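Local coordinates for protein enoyl-CoA hydratase (Thermus thermophilus, PDB 1WZ8) that probably hydrates the double bond of enoyl-CoA thioesters, as a hexameric member of the enoyl-CoA hydratase/isomerase (crotonase) family, at residues R8-L22 with R44-A57. Sequence-based numbering, arbitrary orientation.
Sequences RYPGLAFAWPRPGVL and RVWRDLEAVEGVRA
Tyr9 packs on the C-terminal part of helix 36-49 and reaches Asp48 with its hydroxyl. From CB, CG lies anti to the carbonyl carbon (chi1 -70°), which carries the ring out toward the helix, where one face meets Val45 CB in a CH-pi contact, 4.1 Å from the ring centroid. Farther along the ring, CE1 and CZ lie against Val45 CA, and at the tip OH comes within 2.4 Å of Asp48 OD2, a hydrogen bond so short that its exact length is doubtful. Arg8 NH2 bonds the same oxygen at 2.9 Å in a salt bridge, on its syn side but 32° out of the carboxylate plane; the guanidinium and carboxylate planes stand 79° apart. A phenylalanine in place of Tyr9 would probably keep the packing on Val45 but leave Asp48 with Arg8 as its remaining partner in this contact. Val45 CG2 also meets the edge of the Phe14 ring. Trp16 CH2 touches Val55 CG2 at 3.7 Å, while Leu22 CD2 touches both Leu49 CD2 and Val55 CG2. Gly20 O accepts from Arg56 N (2.8 Å) and Ala57 N, and Leu22 N donates to Ala57 O. This parallel pairing of strands 21-26 and 57-62, connected by helix 36-49, is a beta-alpha-beta crossover of the crotonase fold.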
# COMPACT_ATOMS: atom_id res chain seq x y z
N ARG A 8 20.68 26.06 -22.50
CA ARG A 8 20.53 24.61 -22.57
C ARG A 8 19.15 24.07 -22.94
O ARG A 8 19.02 22.90 -23.31
CB ARG A 8 20.96 23.99 -21.23
CG ARG A 8 22.46 24.01 -20.98
CD ARG A 8 22.78 23.70 -19.52
NE ARG A 8 21.96 22.62 -18.99
CZ ARG A 8 21.94 21.38 -19.47
NH1 ARG A 8 22.70 21.06 -20.51
NH2 ARG A 8 21.15 20.46 -18.93
N TYR A 9 18.12 24.91 -22.84
CA TYR A 9 16.77 24.45 -23.14
C TYR A 9 16.05 25.21 -24.25
O TYR A 9 15.23 26.08 -23.99
CB TYR A 9 15.92 24.48 -21.87
CG TYR A 9 16.31 23.42 -20.86
CD1 TYR A 9 15.88 22.11 -21.01
CD2 TYR A 9 17.15 23.72 -19.79
CE1 TYR A 9 16.27 21.11 -20.11
CE2 TYR A 9 17.55 22.74 -18.89
CZ TYR A 9 17.11 21.43 -19.06
OH TYR A 9 17.50 20.45 -18.18
N PRO A 10 16.36 24.87 -25.51
CA PRO A 10 15.70 25.56 -26.62
C PRO A 10 14.21 25.22 -26.57
O PRO A 10 13.84 24.07 -26.38
CB PRO A 10 16.40 24.98 -27.85
CG PRO A 10 16.76 23.60 -27.42
CD PRO A 10 17.27 23.83 -26.01
N GLY A 11 13.37 26.24 -26.72
CA GLY A 11 11.94 26.00 -26.65
C GLY A 11 11.39 26.52 -25.34
O GLY A 11 10.19 26.75 -25.20
N LEU A 12 12.28 26.70 -24.36
CA LEU A 12 11.88 27.21 -23.06
C LEU A 12 12.43 28.61 -22.84
O LEU A 12 13.57 28.90 -23.21
CB LEU A 12 12.38 26.29 -21.94
CG LEU A 12 11.82 24.86 -21.88
CD1 LEU A 12 12.44 24.13 -20.70
CD2 LEU A 12 10.31 24.90 -21.76
N ALA A 13 11.62 29.47 -22.24
CA ALA A 13 12.02 30.83 -21.94
C ALA A 13 11.87 31.00 -20.43
O ALA A 13 10.92 30.48 -19.85
CB ALA A 13 11.12 31.82 -22.67
N PHE A 14 12.80 31.71 -19.81
CA PHE A 14 12.76 31.90 -18.37
C PHE A 14 12.73 33.37 -17.98
O PHE A 14 13.43 34.20 -18.57
CB PHE A 14 13.96 31.23 -17.71
CG PHE A 14 14.10 29.77 -18.05
CD1 PHE A 14 14.63 29.37 -19.27
CD2 PHE A 14 13.72 28.79 -17.13
CE1 PHE A 14 14.77 28.01 -19.59
CE2 PHE A 14 13.86 27.43 -17.44
CZ PHE A 14 14.38 27.04 -18.66
N ALA A 15 11.91 33.70 -16.99
CA ALA A 15 11.79 35.08 -16.53
C ALA A 15 11.30 35.13 -15.09
O ALA A 15 10.81 34.14 -14.56
CB ALA A 15 10.82 35.84 -17.44
N TRP A 16 11.47 36.30 -14.46
CA TRP A 16 11.04 36.51 -13.09
C TRP A 16 9.96 37.60 -13.08
O TRP A 16 10.24 38.75 -12.74
CB TRP A 16 12.21 36.97 -12.20
CG TRP A 16 13.36 36.01 -12.09
CD1 TRP A 16 14.51 36.01 -12.83
CD2 TRP A 16 13.49 34.93 -11.16
NE1 TRP A 16 15.35 35.01 -12.41
CE2 TRP A 16 14.75 34.32 -11.38
CE3 TRP A 16 12.67 34.41 -10.15
CZ2 TRP A 16 15.20 33.23 -10.64
CZ3 TRP A 16 13.12 33.32 -9.41
CH2 TRP A 16 14.38 32.74 -9.66
N PRO A 17 8.72 37.25 -13.46
CA PRO A 17 7.64 38.24 -13.48
C PRO A 17 7.36 38.89 -12.13
O PRO A 17 6.91 40.03 -12.05
CB PRO A 17 6.44 37.43 -14.00
CG PRO A 17 6.73 36.06 -13.50
CD PRO A 17 8.21 35.91 -13.79
N ARG A 18 7.63 38.14 -11.06
CA ARG A 18 7.45 38.63 -9.69
C ARG A 18 8.57 38.06 -8.84
O ARG A 18 9.14 37.02 -9.18
CB ARG A 18 6.09 38.17 -9.13
CG ARG A 18 4.88 38.84 -9.76
CD ARG A 18 4.79 40.31 -9.41
NE ARG A 18 3.56 40.92 -9.92
CZ ARG A 18 3.33 41.19 -11.20
NH1 ARG A 18 4.24 40.91 -12.11
NH2 ARG A 18 2.17 41.73 -11.56
N PRO A 19 8.90 38.73 -7.72
CA PRO A 19 9.97 38.25 -6.84
C PRO A 19 9.81 36.79 -6.44
O PRO A 19 8.78 36.40 -5.88
CB PRO A 19 9.86 39.19 -5.64
CG PRO A 19 9.36 40.46 -6.25
CD PRO A 19 8.29 39.96 -7.20
N GLY A 20 10.83 35.98 -6.72
CA GLY A 20 10.80 34.58 -6.35
C GLY A 20 9.99 33.67 -7.27
O GLY A 20 9.97 32.46 -7.08
N VAL A 21 9.32 34.25 -8.26
CA VAL A 21 8.52 33.47 -9.18
C VAL A 21 9.26 33.22 -10.49
O VAL A 21 9.42 34.13 -11.30
CB VAL A 21 7.18 34.17 -9.51
CG1 VAL A 21 6.36 33.30 -10.45
CG2 VAL A 21 6.41 34.44 -8.22
N LEU A 22 9.71 31.99 -10.69
CA LEU A 22 10.41 31.66 -11.93
C LEU A 22 9.36 31.22 -12.93
O LEU A 22 8.70 30.19 -12.76
CB LEU A 22 11.42 30.53 -11.71
CG LEU A 22 12.13 30.09 -12.99
CD1 LEU A 22 12.86 31.28 -13.61
CD2 LEU A 22 13.11 28.98 -12.68
N ARG A 44 12.98 17.13 -18.43
CA ARG A 44 14.27 17.17 -17.76
C ARG A 44 14.66 18.47 -17.07
O ARG A 44 15.52 18.46 -16.20
CB ARG A 44 15.37 16.79 -18.75
CG ARG A 44 15.09 15.51 -19.51
CD ARG A 44 16.17 15.20 -20.53
NE ARG A 44 17.31 14.50 -19.94
CZ ARG A 44 17.96 13.50 -20.53
NH1 ARG A 44 17.58 13.09 -21.73
NH2 ARG A 44 18.97 12.90 -19.92
N VAL A 45 14.03 19.58 -17.44
CA VAL A 45 14.36 20.87 -16.85
C VAL A 45 14.26 20.90 -15.33
O VAL A 45 15.02 21.60 -14.66
CB VAL A 45 13.47 22.00 -17.45
CG1 VAL A 45 12.01 21.77 -17.07
CG2 VAL A 45 13.95 23.37 -16.98
N TRP A 46 13.35 20.11 -14.77
CA TRP A 46 13.16 20.08 -13.32
C TRP A 46 14.41 19.71 -12.53
O TRP A 46 14.62 20.23 -11.44
CB TRP A 46 11.99 19.15 -12.98
CG TRP A 46 10.73 19.56 -13.68
CD1 TRP A 46 10.25 19.06 -14.86
CD2 TRP A 46 9.89 20.66 -13.34
NE1 TRP A 46 9.16 19.78 -15.28
CE2 TRP A 46 8.91 20.78 -14.37
CE3 TRP A 46 9.86 21.57 -12.28
CZ2 TRP A 46 7.93 21.76 -14.35
CZ3 TRP A 46 8.87 22.56 -12.27
CH2 TRP A 46 7.92 22.64 -13.30
N ARG A 47 15.24 18.83 -13.08
CA ARG A 47 16.47 18.44 -12.39
C ARG A 47 17.41 19.63 -12.23
O ARG A 47 17.98 19.84 -11.16
CB ARG A 47 17.18 17.33 -13.16
CG ARG A 47 16.58 15.96 -12.96
CD ARG A 47 17.10 14.98 -13.99
NE ARG A 47 16.01 14.46 -14.81
CZ ARG A 47 16.10 14.28 -16.12
NH1 ARG A 47 17.22 14.58 -16.76
NH2 ARG A 47 15.05 13.81 -16.80
N ASP A 48 17.57 20.40 -13.29
CA ASP A 48 18.45 21.56 -13.25
C ASP A 48 17.85 22.73 -12.46
O ASP A 48 18.59 23.56 -11.93
CB ASP A 48 18.80 22.02 -14.66
CG ASP A 48 19.58 20.97 -15.43
OD1 ASP A 48 20.44 20.30 -14.83
OD2 ASP A 48 19.33 20.81 -16.65
N LEU A 49 16.53 22.79 -12.38
CA LEU A 49 15.88 23.87 -11.65
C LEU A 49 16.22 23.83 -10.16
O LEU A 49 16.22 24.86 -9.49
CB LEU A 49 14.36 23.82 -11.83
CG LEU A 49 13.84 24.17 -13.22
CD1 LEU A 49 12.32 24.14 -13.23
CD2 LEU A 49 14.36 25.55 -13.62
N GLU A 50 16.51 22.63 -9.66
CA GLU A 50 16.85 22.47 -8.25
C GLU A 50 18.11 23.25 -7.92
O GLU A 50 18.33 23.61 -6.76
CB GLU A 50 17.05 20.99 -7.93
CG GLU A 50 15.79 20.15 -8.03
CD GLU A 50 16.04 18.68 -7.77
OE1 GLU A 50 16.74 18.03 -8.59
OE2 GLU A 50 15.53 18.16 -6.76
N ALA A 51 18.92 23.51 -8.93
CA ALA A 51 20.17 24.24 -8.73
C ALA A 51 19.97 25.75 -8.67
O ALA A 51 20.74 26.46 -8.03
CB ALA A 51 21.16 23.89 -9.84
N VAL A 52 18.94 26.25 -9.34
CA VAL A 52 18.67 27.68 -9.36
C VAL A 52 18.28 28.22 -7.99
O VAL A 52 17.29 27.79 -7.39
CB VAL A 52 17.55 28.04 -10.36
CG1 VAL A 52 17.30 29.54 -10.35
CG2 VAL A 52 17.93 27.58 -11.76
N GLU A 53 19.07 29.17 -7.49
CA GLU A 53 18.82 29.77 -6.19
C GLU A 53 17.79 30.89 -6.31
O GLU A 53 17.75 31.61 -7.30
CB GLU A 53 20.11 30.35 -5.61
CG GLU A 53 21.09 29.31 -5.10
CD GLU A 53 22.31 29.93 -4.44
OE1 GLU A 53 22.13 30.79 -3.55
OE2 GLU A 53 23.44 29.56 -4.82
N GLY A 54 16.95 31.01 -5.29
CA GLY A 54 15.95 32.07 -5.30
C GLY A 54 14.57 31.68 -5.80
O GLY A 54 13.65 32.49 -5.74
N VAL A 55 14.41 30.46 -6.30
CA VAL A 55 13.10 30.03 -6.78
C VAL A 55 12.21 29.70 -5.59
O VAL A 55 12.54 28.83 -4.78
CB VAL A 55 13.20 28.79 -7.69
CG1 VAL A 55 11.80 28.33 -8.10
CG2 VAL A 55 14.02 29.10 -8.93
N ARG A 56 11.08 30.39 -5.48
CA ARG A 56 10.14 30.14 -4.39
C ARG A 56 8.85 29.54 -4.96
O ARG A 56 8.07 28.92 -4.25
CB ARG A 56 9.85 31.43 -3.62
CG ARG A 56 11.09 32.00 -2.90
CD ARG A 56 10.82 33.32 -2.19
NE ARG A 56 10.07 33.16 -0.94
CZ ARG A 56 10.61 32.82 0.23
NH1 ARG A 56 11.91 32.60 0.34
NH2 ARG A 56 9.83 32.72 1.30
N ALA A 57 8.66 29.72 -6.27
CA ALA A 57 7.49 29.17 -6.96
C ALA A 57 7.76 29.18 -8.46
O ALA A 57 8.43 30.07 -8.97
CB ALA A 57 6.24 29.99 -6.64